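Proline/betaine transporter, RALF (Rickettsia prowazekii str. Madrid E, PDB 4D7R) probably acts as a guanine-nucleotide exchange factor, studied here as an engineered chimera of a Rickettsia Sec7 domain and a Legionella capping domain. Local coordinates at residues F63-A68 against L98-K103; F105-K110 against G140-E145; S115-L120 against E214-K219; Q187-L192 against F201-L206. All coordinates share one frame; numbering follows the deposited sequence.

Contact 1: residues F63-A68 against L98-K103; sequences FIAETA and LESFTK
Ala68 packs against Ser100 and Phe101 in a close helix-helix contact within the Rickettsia-derived Sec7 domain, where helix 63-73 crosses helix 92-103. The axes of the short segments approach to 8.3 Å at a signed angle of -50°, a spacing consistent with the small alanine and serine at the crossing. The methyl CB of Ala68 lies 3.4 Å from the backbone N of Phe101 and 3.5 Å from OG of Ser100, so it rests on the backbone of the partner helix as well as on its side chains. Ser100 has OG anti to the backbone N (chi1 -171°), a rotation that carries the hydroxyl along helix 63-73, with OG 3.7 Å from CA of Ala65. CB of Ser100 meets CG2 of Ile64 at 4.0 Å on the partly exposed side. On the inner flank, the Phe101 ring turns an edge to the carbonyl O of Ala68, and its CB touches the Ala68 methyl; the same ring packs edge-to-face with Phe105. No hydrogen bond or salt bridge spans the two segments. The helices are therefore joined here by van der Waals contact, centred on the small Ala68 and Ser100, with the serine hydroxyl lying against carbon atoms.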
# COMPACT_ATOMS: atom_id res chain seq x y z
N PHE A 63 -7.43 -20.79 -10.42
CA PHE A 63 -6.31 -19.87 -10.34
C PHE A 63 -6.32 -19.10 -9.03
O PHE A 63 -5.27 -19.00 -8.38
CB PHE A 63 -6.27 -18.93 -11.57
CG PHE A 63 -5.45 -17.68 -11.35
CD1 PHE A 63 -4.07 -17.75 -11.24
CD2 PHE A 63 -6.07 -16.46 -11.14
CE1 PHE A 63 -3.32 -16.60 -10.97
CE2 PHE A 63 -5.32 -15.31 -10.84
CZ PHE A 63 -3.95 -15.39 -10.78
N ILE A 64 -7.49 -18.61 -8.61
CA ILE A 64 -7.59 -17.83 -7.36
C ILE A 64 -7.15 -18.64 -6.14
O ILE A 64 -6.25 -18.22 -5.42
CB ILE A 64 -8.98 -17.17 -7.20
CG1 ILE A 64 -9.32 -16.23 -8.41
CG2 ILE A 64 -9.10 -16.42 -5.84
CD1 ILE A 64 -8.28 -15.06 -8.72
N ALA A 65 -7.78 -19.82 -5.93
CA ALA A 65 -7.50 -20.68 -4.79
C ALA A 65 -6.05 -21.13 -4.76
O ALA A 65 -5.42 -21.05 -3.71
CB ALA A 65 -8.42 -21.88 -4.78
N GLU A 66 -5.51 -21.57 -5.93
CA GLU A 66 -4.13 -22.03 -6.05
C GLU A 66 -3.13 -20.94 -5.70
O GLU A 66 -2.17 -21.22 -4.99
CB GLU A 66 -3.84 -22.64 -7.43
CG GLU A 66 -2.51 -23.37 -7.52
CD GLU A 66 -2.25 -24.45 -6.49
OE1 GLU A 66 -3.22 -25.13 -6.07
OE2 GLU A 66 -1.07 -24.66 -6.14
N THR A 67 -3.31 -19.71 -6.21
CA THR A 67 -2.40 -18.61 -5.90
C THR A 67 -2.33 -18.35 -4.39
O THR A 67 -1.24 -18.24 -3.83
CB THR A 67 -2.77 -17.36 -6.72
OG1 THR A 67 -2.80 -17.72 -8.11
CG2 THR A 67 -1.78 -16.24 -6.53
N ALA A 68 -3.51 -18.24 -3.74
CA ALA A 68 -3.58 -17.97 -2.31
C ALA A 68 -2.93 -19.08 -1.50
O ALA A 68 -2.21 -18.81 -0.53
CB ALA A 68 -5.03 -17.81 -1.91
N LEU A 98 -6.61 -12.14 -2.35
CA LEU A 98 -6.49 -11.65 -0.98
C LEU A 98 -7.56 -12.26 -0.11
O LEU A 98 -7.24 -12.78 0.96
CB LEU A 98 -6.55 -10.10 -0.94
CG LEU A 98 -6.64 -9.45 0.48
CD1 LEU A 98 -5.51 -9.93 1.39
CD2 LEU A 98 -6.62 -7.90 0.38
N GLU A 99 -8.83 -12.29 -0.62
CA GLU A 99 -9.93 -12.92 0.10
C GLU A 99 -9.65 -14.41 0.37
O GLU A 99 -9.79 -14.84 1.51
CB GLU A 99 -11.26 -12.72 -0.64
CG GLU A 99 -12.42 -13.16 0.23
CD GLU A 99 -13.81 -13.07 -0.35
OE1 GLU A 99 -13.99 -12.43 -1.41
OE2 GLU A 99 -14.73 -13.64 0.27
N SER A 100 -9.16 -15.16 -0.65
CA SER A 100 -8.81 -16.57 -0.52
C SER A 100 -7.60 -16.78 0.43
O SER A 100 -7.55 -17.75 1.20
CB SER A 100 -8.56 -17.17 -1.90
OG SER A 100 -8.42 -18.59 -1.84
N PHE A 101 -6.63 -15.84 0.37
CA PHE A 101 -5.40 -15.92 1.19
C PHE A 101 -5.77 -15.79 2.66
O PHE A 101 -5.39 -16.62 3.48
CB PHE A 101 -4.39 -14.84 0.75
CG PHE A 101 -3.17 -14.70 1.63
CD1 PHE A 101 -2.08 -15.54 1.46
CD2 PHE A 101 -3.14 -13.76 2.66
CE1 PHE A 101 -0.98 -15.45 2.32
CE2 PHE A 101 -2.02 -13.65 3.49
CZ PHE A 101 -0.95 -14.50 3.33
N THR A 102 -6.57 -14.77 2.98
CA THR A 102 -6.97 -14.55 4.35
C THR A 102 -7.76 -15.75 4.89
O THR A 102 -7.56 -16.12 6.04
CB THR A 102 -7.63 -13.18 4.49
OG1 THR A 102 -6.70 -12.24 3.97
CG2 THR A 102 -7.92 -12.83 5.92
N LYS A 103 -8.56 -16.41 4.02
CA LYS A 103 -9.35 -17.60 4.39
C LYS A 103 -8.52 -18.81 4.83
O LYS A 103 -9.00 -19.60 5.63
CB LYS A 103 -10.39 -17.95 3.32
CG LYS A 103 -11.67 -17.12 3.51
CD LYS A 103 -12.66 -17.27 2.35
CE LYS A 103 -13.98 -16.58 2.61
NZ LYS A 103 -13.84 -15.11 2.76

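Contact 2: residues F105-K110 against G140-E145; sequences FDFKEK and GTHYYE
Tyr143, on helix 129-146, reaches across Phe107 to the backbone of Lys110. With CG anti to the backbone N (chi1 -179°), the ring is swung over so that its far end reaches the 105-110 loop. Its CB begins beside the Phe107 ring, near CD2. Farther out, CD2 of Tyr143 presses on CB of Phe107 at 3.7 Å, and CE2 passes 3.5 Å from the carbonyl O of Lys110. At the tip, OH of Tyr143 donates a 2.8 Å hydrogen bond to that same O of Lys110, which lies at the edge of the ring and close to its plane. The bond arrives nearly along the C=O axis.

The loop joins helix 92-103 to helix 112-121 of the Sec7 domain, and residues Phe107 to Lys110 form a type II beta turn closed by Lys110 N to Phe107 O. Gln146 at the end of helix 129-146 and Asn147 just after it add hydrogen bonds to the backbone of the loop.

His142 fastens the start of the loop. Its NE2 donates to O of Phe105 at 2.8 Å, with an N-H...O angle of 161° and the acceptor close to the imidazole plane; a bond to a carbonyl implies a proton on NE2. CD2 of His142 also meets CD2 of Phe107 at 3.4 Å, the two rings lying obliquely with their planes 51° apart. One face of the Phe107 phenyl is covered toward its rim by CB of Phe105, 3.5 Å above the plane.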
# COMPACT_ATOMS: atom_id res chain seq x y z
N PHE A 105 -6.08 -18.72 6.90
CA PHE A 105 -5.81 -18.57 8.34
C PHE A 105 -6.98 -19.08 9.17
O PHE A 105 -8.13 -18.77 8.89
CB PHE A 105 -5.57 -17.10 8.70
CG PHE A 105 -4.31 -16.49 8.15
CD1 PHE A 105 -4.24 -16.07 6.82
CD2 PHE A 105 -3.20 -16.31 8.96
CE1 PHE A 105 -3.08 -15.48 6.32
CE2 PHE A 105 -2.03 -15.73 8.45
CZ PHE A 105 -1.99 -15.29 7.15
N ASP A 106 -6.68 -19.85 10.21
CA ASP A 106 -7.70 -20.32 11.14
C ASP A 106 -7.66 -19.38 12.36
O ASP A 106 -6.71 -19.41 13.13
CB ASP A 106 -7.44 -21.79 11.53
CG ASP A 106 -8.44 -22.33 12.54
OD1 ASP A 106 -9.59 -21.82 12.58
OD2 ASP A 106 -8.08 -23.28 13.27
N PHE A 107 -8.66 -18.50 12.48
CA PHE A 107 -8.74 -17.54 13.58
C PHE A 107 -9.86 -17.92 14.55
O PHE A 107 -10.19 -17.12 15.42
CB PHE A 107 -9.00 -16.12 13.03
CG PHE A 107 -7.88 -15.50 12.24
CD1 PHE A 107 -6.55 -15.73 12.57
CD2 PHE A 107 -8.15 -14.62 11.21
CE1 PHE A 107 -5.51 -15.14 11.85
CE2 PHE A 107 -7.11 -14.00 10.50
CZ PHE A 107 -5.80 -14.26 10.84
N LYS A 108 -10.45 -19.13 14.39
CA LYS A 108 -11.57 -19.61 15.20
C LYS A 108 -11.15 -19.79 16.64
O LYS A 108 -10.19 -20.51 16.91
CB LYS A 108 -12.14 -20.93 14.63
CG LYS A 108 -12.78 -20.79 13.24
CD LYS A 108 -13.53 -22.07 12.77
CE LYS A 108 -12.64 -23.25 12.42
NZ LYS A 108 -11.79 -23.00 11.23
N GLU A 109 -11.81 -19.08 17.56
CA GLU A 109 -11.50 -19.10 18.99
C GLU A 109 -10.05 -18.69 19.28
O GLU A 109 -9.50 -19.07 20.32
CB GLU A 109 -11.83 -20.48 19.62
CG GLU A 109 -13.28 -20.88 19.48
CD GLU A 109 -13.60 -22.26 20.02
OE1 GLU A 109 -12.80 -23.19 19.80
OE2 GLU A 109 -14.66 -22.40 20.65
N LYS A 110 -9.44 -17.90 18.36
CA LYS A 110 -8.09 -17.42 18.54
C LYS A 110 -8.15 -16.03 19.15
O LYS A 110 -9.14 -15.31 18.96
CB LYS A 110 -7.30 -17.37 17.21
CG LYS A 110 -7.05 -18.72 16.53
CD LYS A 110 -6.39 -19.78 17.40
CE LYS A 110 -6.53 -21.14 16.77
NZ LYS A 110 -6.32 -22.23 17.77
N GLY A 140 -9.67 -7.98 9.37
CA GLY A 140 -10.86 -7.73 10.19
C GLY A 140 -12.08 -8.53 9.79
O GLY A 140 -12.69 -9.22 10.62
N THR A 141 -12.44 -8.48 8.50
CA THR A 141 -13.56 -9.24 7.99
C THR A 141 -13.46 -10.74 8.30
O THR A 141 -14.44 -11.34 8.77
CB THR A 141 -13.75 -8.91 6.50
OG1 THR A 141 -14.07 -7.52 6.40
CG2 THR A 141 -14.87 -9.75 5.85
N HIS A 142 -12.30 -11.35 8.03
CA HIS A 142 -12.14 -12.79 8.26
C HIS A 142 -12.13 -13.16 9.75
O HIS A 142 -12.71 -14.19 10.12
CB HIS A 142 -10.91 -13.35 7.52
CG HIS A 142 -10.70 -14.83 7.72
ND1 HIS A 142 -11.65 -15.76 7.29
CD2 HIS A 142 -9.68 -15.49 8.31
CE1 HIS A 142 -11.15 -16.95 7.62
NE2 HIS A 142 -9.99 -16.84 8.27
N TYR A 143 -11.50 -12.30 10.59
CA TYR A 143 -11.47 -12.57 12.02
C TYR A 143 -12.89 -12.56 12.60
O TYR A 143 -13.25 -13.45 13.35
CB TYR A 143 -10.51 -11.63 12.79
CG TYR A 143 -10.51 -11.97 14.26
CD1 TYR A 143 -11.46 -11.43 15.13
CD2 TYR A 143 -9.65 -12.95 14.77
CE1 TYR A 143 -11.54 -11.83 16.46
CE2 TYR A 143 -9.67 -13.30 16.12
CZ TYR A 143 -10.64 -12.76 16.95
OH TYR A 143 -10.71 -13.09 18.28
N TYR A 144 -13.69 -11.59 12.18
CA TYR A 144 -15.09 -11.45 12.58
C TYR A 144 -15.87 -12.68 12.12
O TYR A 144 -16.53 -13.34 12.93
CB TYR A 144 -15.70 -10.17 11.98
CG TYR A 144 -17.21 -10.12 12.08
CD1 TYR A 144 -17.85 -10.10 13.32
CD2 TYR A 144 -18.01 -10.16 10.94
CE1 TYR A 144 -19.24 -10.12 13.42
CE2 TYR A 144 -19.40 -10.17 11.02
CZ TYR A 144 -20.01 -10.13 12.26
OH TYR A 144 -21.38 -10.09 12.36
N GLU A 145 -15.74 -13.02 10.84
CA GLU A 145 -16.42 -14.20 10.27
C GLU A 145 -16.12 -15.52 11.00
O GLU A 145 -17.02 -16.36 11.10
CB GLU A 145 -16.20 -14.29 8.76
CG GLU A 145 -17.04 -13.26 8.01
CD GLU A 145 -16.78 -13.07 6.52
OE1 GLU A 145 -15.73 -13.54 6.03
OE2 GLU A 145 -17.62 -12.43 5.85

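Contact 3: residues S115-L120 against E214-K219; sequences SLRRFL and EAKPFK
Arg117 and Phe218 bring the backbones closest, with CA atoms 6.6 Å apart, where Lys216 leaves helical geometry at the end of helix 203-215 and the chain runs on in extended form past helix 112-121. The Arg117 side chain, extended from CG to NE, delivers its guanidinium to this emerging backbone. NH1 and NH2 together grip one atom, the carbonyl O of Lys216, from the same face of its plane. The NH2 bond is the shorter, with NH2 of Arg117 2.8 Å from O of Lys216 and an N-H...O angle of 160°. NH1 also donates to O of Pro217 at 3.1 Å, from above that carbonyl plane. Both carbonyl oxygens lie close to the guanidinium plane, which fixes its rotation.

CD of Lys216 covers one face of the guanidinium, 3.6 Å above the plane. The bent lysine chain leaves its NZ 3.8 Å from NE of Arg117, a proximity of like charges that the carbonyl oxygens probably help to offset. The Phe218 ring packs on the helix surface: CD1 of Leu120 stands over one face, 4.2 Å from the centroid, as a CH-pi contact, while CD2 of Leu116 approaches CZ of Phe218 obliquely at 3.6 Å. Three waters link Lys219 to the helix, one joining its N to NH1 of Arg117 and two joining its O to the carbonyls of Arg117 and Leu120.

Within the Sec7 part of the chimera, the contact joins helix 112-121 to the chain that follows helix 203-215. Helix 155-173 flanks it, Asn169 accepting from Phe218 N and Thr165 touching the Phe218 side chain, while Leu116 touches Phe139 of helix 129-146.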
# COMPACT_ATOMS: atom_id res chain seq x y z
N SER A 115 -3.84 -13.15 16.46
CA SER A 115 -4.30 -13.35 15.08
C SER A 115 -3.82 -12.19 14.20
O SER A 115 -3.30 -12.43 13.11
CB SER A 115 -5.82 -13.44 15.06
OG SER A 115 -6.23 -14.63 15.70
N LEU A 116 -3.96 -10.93 14.68
CA LEU A 116 -3.51 -9.75 13.91
C LEU A 116 -2.00 -9.74 13.68
O LEU A 116 -1.55 -9.56 12.54
CB LEU A 116 -4.03 -8.45 14.54
CG LEU A 116 -3.61 -7.08 13.91
CD1 LEU A 116 -4.02 -6.98 12.43
CD2 LEU A 116 -4.26 -5.96 14.62
N ARG A 117 -1.22 -10.04 14.75
CA ARG A 117 0.24 -10.19 14.67
C ARG A 117 0.65 -11.23 13.61
O ARG A 117 1.50 -10.94 12.77
CB ARG A 117 0.82 -10.64 16.02
CG ARG A 117 0.81 -9.60 17.10
CD ARG A 117 1.63 -10.13 18.27
NE ARG A 117 1.40 -9.38 19.50
CZ ARG A 117 2.05 -8.27 19.83
NH1 ARG A 117 2.95 -7.75 18.99
NH2 ARG A 117 1.81 -7.67 20.98
N ARG A 118 0.05 -12.39 13.66
CA ARG A 118 0.35 -13.45 12.75
C ARG A 118 0.07 -13.03 11.30
O ARG A 118 0.89 -13.19 10.47
CB ARG A 118 -0.43 -14.69 13.14
CG ARG A 118 0.09 -15.93 12.51
CD ARG A 118 -0.45 -17.16 13.17
NE ARG A 118 -1.34 -17.89 12.31
CZ ARG A 118 -2.55 -18.27 12.65
NH1 ARG A 118 -2.94 -18.15 13.87
NH2 ARG A 118 -3.38 -18.72 11.75
N PHE A 119 -1.08 -12.46 11.05
CA PHE A 119 -1.48 -12.01 9.72
C PHE A 119 -0.45 -11.04 9.18
O PHE A 119 0.07 -11.26 8.08
CB PHE A 119 -2.89 -11.35 9.73
CG PHE A 119 -3.38 -10.90 8.38
CD1 PHE A 119 -3.79 -11.83 7.42
CD2 PHE A 119 -3.38 -9.55 8.03
CE1 PHE A 119 -4.25 -11.41 6.15
CE2 PHE A 119 -3.82 -9.13 6.75
CZ PHE A 119 -4.25 -10.06 5.83
N LEU A 120 -0.10 -10.00 9.97
CA LEU A 120 0.85 -8.96 9.55
C LEU A 120 2.28 -9.49 9.21
O LEU A 120 3.01 -8.81 8.47
CB LEU A 120 0.89 -7.79 10.55
CG LEU A 120 -0.40 -6.96 10.75
CD1 LEU A 120 -0.24 -5.97 11.89
CD2 LEU A 120 -0.86 -6.27 9.45
N GLU A 214 1.26 -2.66 24.57
CA GLU A 214 2.18 -1.91 25.42
C GLU A 214 3.45 -2.73 25.69
O GLU A 214 4.56 -2.22 25.51
CB GLU A 214 1.50 -1.48 26.72
CG GLU A 214 2.42 -0.79 27.71
CD GLU A 214 1.72 -0.43 29.00
OE1 GLU A 214 1.26 -1.35 29.71
OE2 GLU A 214 1.59 0.79 29.27
N ALA A 215 3.29 -4.01 26.09
CA ALA A 215 4.41 -4.89 26.43
C ALA A 215 5.22 -5.36 25.23
O ALA A 215 6.42 -5.63 25.37
CB ALA A 215 3.91 -6.08 27.22
N LYS A 216 4.58 -5.48 24.06
CA LYS A 216 5.26 -5.98 22.88
C LYS A 216 4.74 -5.27 21.63
O LYS A 216 3.60 -5.53 21.23
CB LYS A 216 5.03 -7.50 22.79
CG LYS A 216 6.03 -8.25 21.90
CD LYS A 216 5.37 -9.40 21.12
CE LYS A 216 4.79 -10.51 21.98
NZ LYS A 216 4.09 -11.54 21.17
N PRO A 217 5.51 -4.38 21.01
CA PRO A 217 4.99 -3.70 19.83
C PRO A 217 4.78 -4.67 18.69
O PRO A 217 5.24 -5.73 18.77
CB PRO A 217 6.11 -2.75 19.44
CG PRO A 217 7.35 -3.32 20.03
CD PRO A 217 6.91 -3.98 21.28
N PHE A 218 4.13 -4.26 17.62
CA PHE A 218 4.00 -5.12 16.46
C PHE A 218 5.38 -5.25 15.79
O PHE A 218 6.17 -4.31 15.82
CB PHE A 218 3.04 -4.48 15.43
CG PHE A 218 1.56 -4.61 15.70
CD1 PHE A 218 0.95 -5.86 15.72
CD2 PHE A 218 0.77 -3.48 15.84
CE1 PHE A 218 -0.42 -5.97 15.96
CE2 PHE A 218 -0.61 -3.60 16.07
CZ PHE A 218 -1.19 -4.84 16.12
N LYS A 219 5.63 -6.43 15.18
CA LYS A 219 6.76 -6.67 14.29
C LYS A 219 6.18 -6.27 12.92
O LYS A 219 5.27 -6.94 12.42
CB LYS A 219 7.18 -8.16 14.29
CG LYS A 219 7.87 -8.64 15.58
CD LYS A 219 9.24 -7.98 15.87
CE LYS A 219 10.38 -8.46 14.99
NZ LYS A 219 11.63 -7.69 15.24
O HOH W 1 3.96 -8.72 16.06
O HOH W 2 2.96 -8.48 13.56
O HOH W 3 5.12 -7.29 9.28

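Contact 4: residues Q187-L192 against F201-L206; sequences QLKNNL and FNDNFL
The Phe201 ring meets Leu192 obliquely: CD2 of Leu192 lies 4.1 Å from CE2 of Phe201, and CB of Leu192 approaches the same side of the ring near CD2. The other flat group, the carboxylate of Asp203, is met from above its plane by Lys189. NZ of Lys189 forms a 3.1 Å salt bridge to OD1 of Asp203, 39° out of the carboxylate plane, after the lysine chain bends at chi3 (78°) and lays its CD and CE alongside the oxygen. Asp203 was modelled in two conformers, so the bridge is certain for only one of them and may be partial.

These residues pack the end of helix 185-191 against the start of helix 203-215, two consecutive helices of the Sec7 domain linked by an irregular stretch of chain. Asn202 is the N-cap of the second helix, its OD1 accepting from Phe205 N at 2.9 Å with the donor on a lone pair in the carbonyl plane.

Between the charged pair and the phenyl ring runs an apolar seam. CD1 of Leu192 packs on CD2 of Leu206 at 3.8 Å, and Leu161 of helix 155-173 touches Leu206 as well. A water bridges the segment ends, donating to O of Leu192 at 2.6 Å and accepting from N of Phe201 at 2.8 Å; the same carbonyl O of Leu192 also bonds to OG1 of Thr195.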
# COMPACT_ATOMS: atom_id res chain seq x y z
N GLN A 187 -8.61 6.30 27.41
CA GLN A 187 -8.71 7.05 26.16
C GLN A 187 -8.97 6.11 24.97
O GLN A 187 -9.73 6.46 24.06
CB GLN A 187 -7.49 7.97 25.99
CG GLN A 187 -7.52 9.16 26.97
CD GLN A 187 -6.21 9.89 27.22
OE1 GLN A 187 -5.10 9.39 26.96
NE2 GLN A 187 -6.31 11.09 27.78
N LEU A 188 -8.41 4.88 25.02
CA LEU A 188 -8.68 3.88 23.99
C LEU A 188 -10.15 3.48 24.09
O LEU A 188 -10.83 3.47 23.07
CB LEU A 188 -7.78 2.64 24.12
CG LEU A 188 -8.03 1.50 23.10
CD1 LEU A 188 -7.66 1.90 21.67
CD2 LEU A 188 -7.30 0.25 23.50
N LYS A 189 -10.65 3.21 25.31
CA LYS A 189 -12.04 2.82 25.59
C LYS A 189 -13.00 3.85 25.01
O LYS A 189 -13.96 3.46 24.35
CB LYS A 189 -12.27 2.73 27.09
CG LYS A 189 -12.20 1.34 27.68
CD LYS A 189 -12.29 1.44 29.20
CE LYS A 189 -13.67 1.66 29.75
NZ LYS A 189 -13.70 1.43 31.22
N ASN A 190 -12.72 5.16 25.26
CA ASN A 190 -13.51 6.31 24.79
C ASN A 190 -13.58 6.36 23.27
O ASN A 190 -14.66 6.56 22.72
CB ASN A 190 -12.97 7.61 25.38
CG ASN A 190 -13.83 8.82 25.08
OD1 ASN A 190 -14.91 9.00 25.65
ND2 ASN A 190 -13.37 9.67 24.17
N ASN A 191 -12.45 6.16 22.58
CA ASN A 191 -12.38 6.15 21.12
C ASN A 191 -13.24 5.04 20.52
O ASN A 191 -13.81 5.22 19.45
CB ASN A 191 -10.93 5.98 20.65
CG ASN A 191 -10.18 7.29 20.52
OD1 ASN A 191 -9.55 7.57 19.50
ND2 ASN A 191 -10.23 8.11 21.55
N LEU A 192 -13.33 3.91 21.23
CA LEU A 192 -14.04 2.74 20.76
C LEU A 192 -15.44 2.59 21.33
O LEU A 192 -16.10 1.59 21.04
CB LEU A 192 -13.20 1.49 21.03
CG LEU A 192 -11.88 1.39 20.24
CD1 LEU A 192 -11.04 0.31 20.82
CD2 LEU A 192 -12.15 1.08 18.76
N PHE A 201 -17.09 -2.76 23.11
CA PHE A 201 -16.33 -4.00 23.18
C PHE A 201 -16.24 -4.26 24.70
O PHE A 201 -16.28 -3.30 25.49
CB PHE A 201 -14.93 -3.84 22.59
CG PHE A 201 -14.89 -3.61 21.10
CD1 PHE A 201 -14.94 -4.68 20.21
CD2 PHE A 201 -14.78 -2.32 20.59
CE1 PHE A 201 -14.89 -4.46 18.83
CE2 PHE A 201 -14.73 -2.11 19.20
CZ PHE A 201 -14.79 -3.17 18.34
N ASN A 202 -16.12 -5.54 25.11
CA ASN A 202 -15.96 -5.91 26.53
C ASN A 202 -14.70 -5.21 27.07
O ASN A 202 -13.68 -5.15 26.35
CB ASN A 202 -15.82 -7.44 26.66
CG ASN A 202 -15.41 -7.92 28.03
OD1 ASN A 202 -14.22 -8.02 28.33
ND2 ASN A 202 -16.36 -8.17 28.91
N ASP A 203 -14.77 -4.70 28.31
CA ASP A 203 -13.67 -4.00 28.97
C ASP A 203 -12.37 -4.80 28.95
O ASP A 203 -11.38 -4.30 28.42
CB ASP A 203 -14.04 -3.60 30.40
CG ASP A 203 -13.07 -2.60 30.98
OD1 ASP A 203 -13.02 -1.47 30.47
OD2 ASP A 203 -12.31 -2.97 31.89
N ASN A 204 -12.38 -6.03 29.51
CA ASN A 204 -11.17 -6.90 29.53
C ASN A 204 -10.69 -7.26 28.14
O ASN A 204 -9.49 -7.40 27.95
CB ASN A 204 -11.32 -8.17 30.36
CG ASN A 204 -9.97 -8.78 30.75
OD1 ASN A 204 -9.05 -8.11 31.28
ND2 ASN A 204 -9.83 -10.08 30.55
N PHE A 205 -11.61 -7.42 27.17
CA PHE A 205 -11.21 -7.73 25.79
C PHE A 205 -10.26 -6.61 25.26
O PHE A 205 -9.24 -6.89 24.64
CB PHE A 205 -12.47 -7.85 24.90
CG PHE A 205 -12.20 -8.02 23.42
CD1 PHE A 205 -11.76 -9.24 22.91
CD2 PHE A 205 -12.39 -6.96 22.53
CE1 PHE A 205 -11.49 -9.39 21.54
CE2 PHE A 205 -12.14 -7.11 21.17
CZ PHE A 205 -11.67 -8.32 20.69
N LEU A 206 -10.59 -5.34 25.58
CA LEU A 206 -9.78 -4.19 25.16
C LEU A 206 -8.54 -4.02 26.03
O LEU A 206 -7.49 -3.63 25.52
CB LEU A 206 -10.59 -2.89 25.13
CG LEU A 206 -11.75 -2.79 24.15
CD1 LEU A 206 -12.47 -1.47 24.31
CD2 LEU A 206 -11.30 -2.98 22.70
O HOH W 4 -16.05 -0.15 22.99

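How the contacts relate
From the N terminus, contact 1 comes first, closing a largely helical loop by bringing helix 92-103 back onto helix 63-73. It is complete before contact 2 opens, yet the two touch in space, because His142 sits against Thr102 and Lys103. Contacts 2 and 3 cross along the sequence: contact 3 opens with helix 112-121 before contact 2 is closed by helix 129-146, and they meet where Ser115 packs on Phe107 and Lys110. Contact 3 closes last, spanning 93 residues. Within that span contact 4 closes a short loop onto helix 203-215, beyond whose end the chain makes contact 3. All four lie within the Sec7 domain.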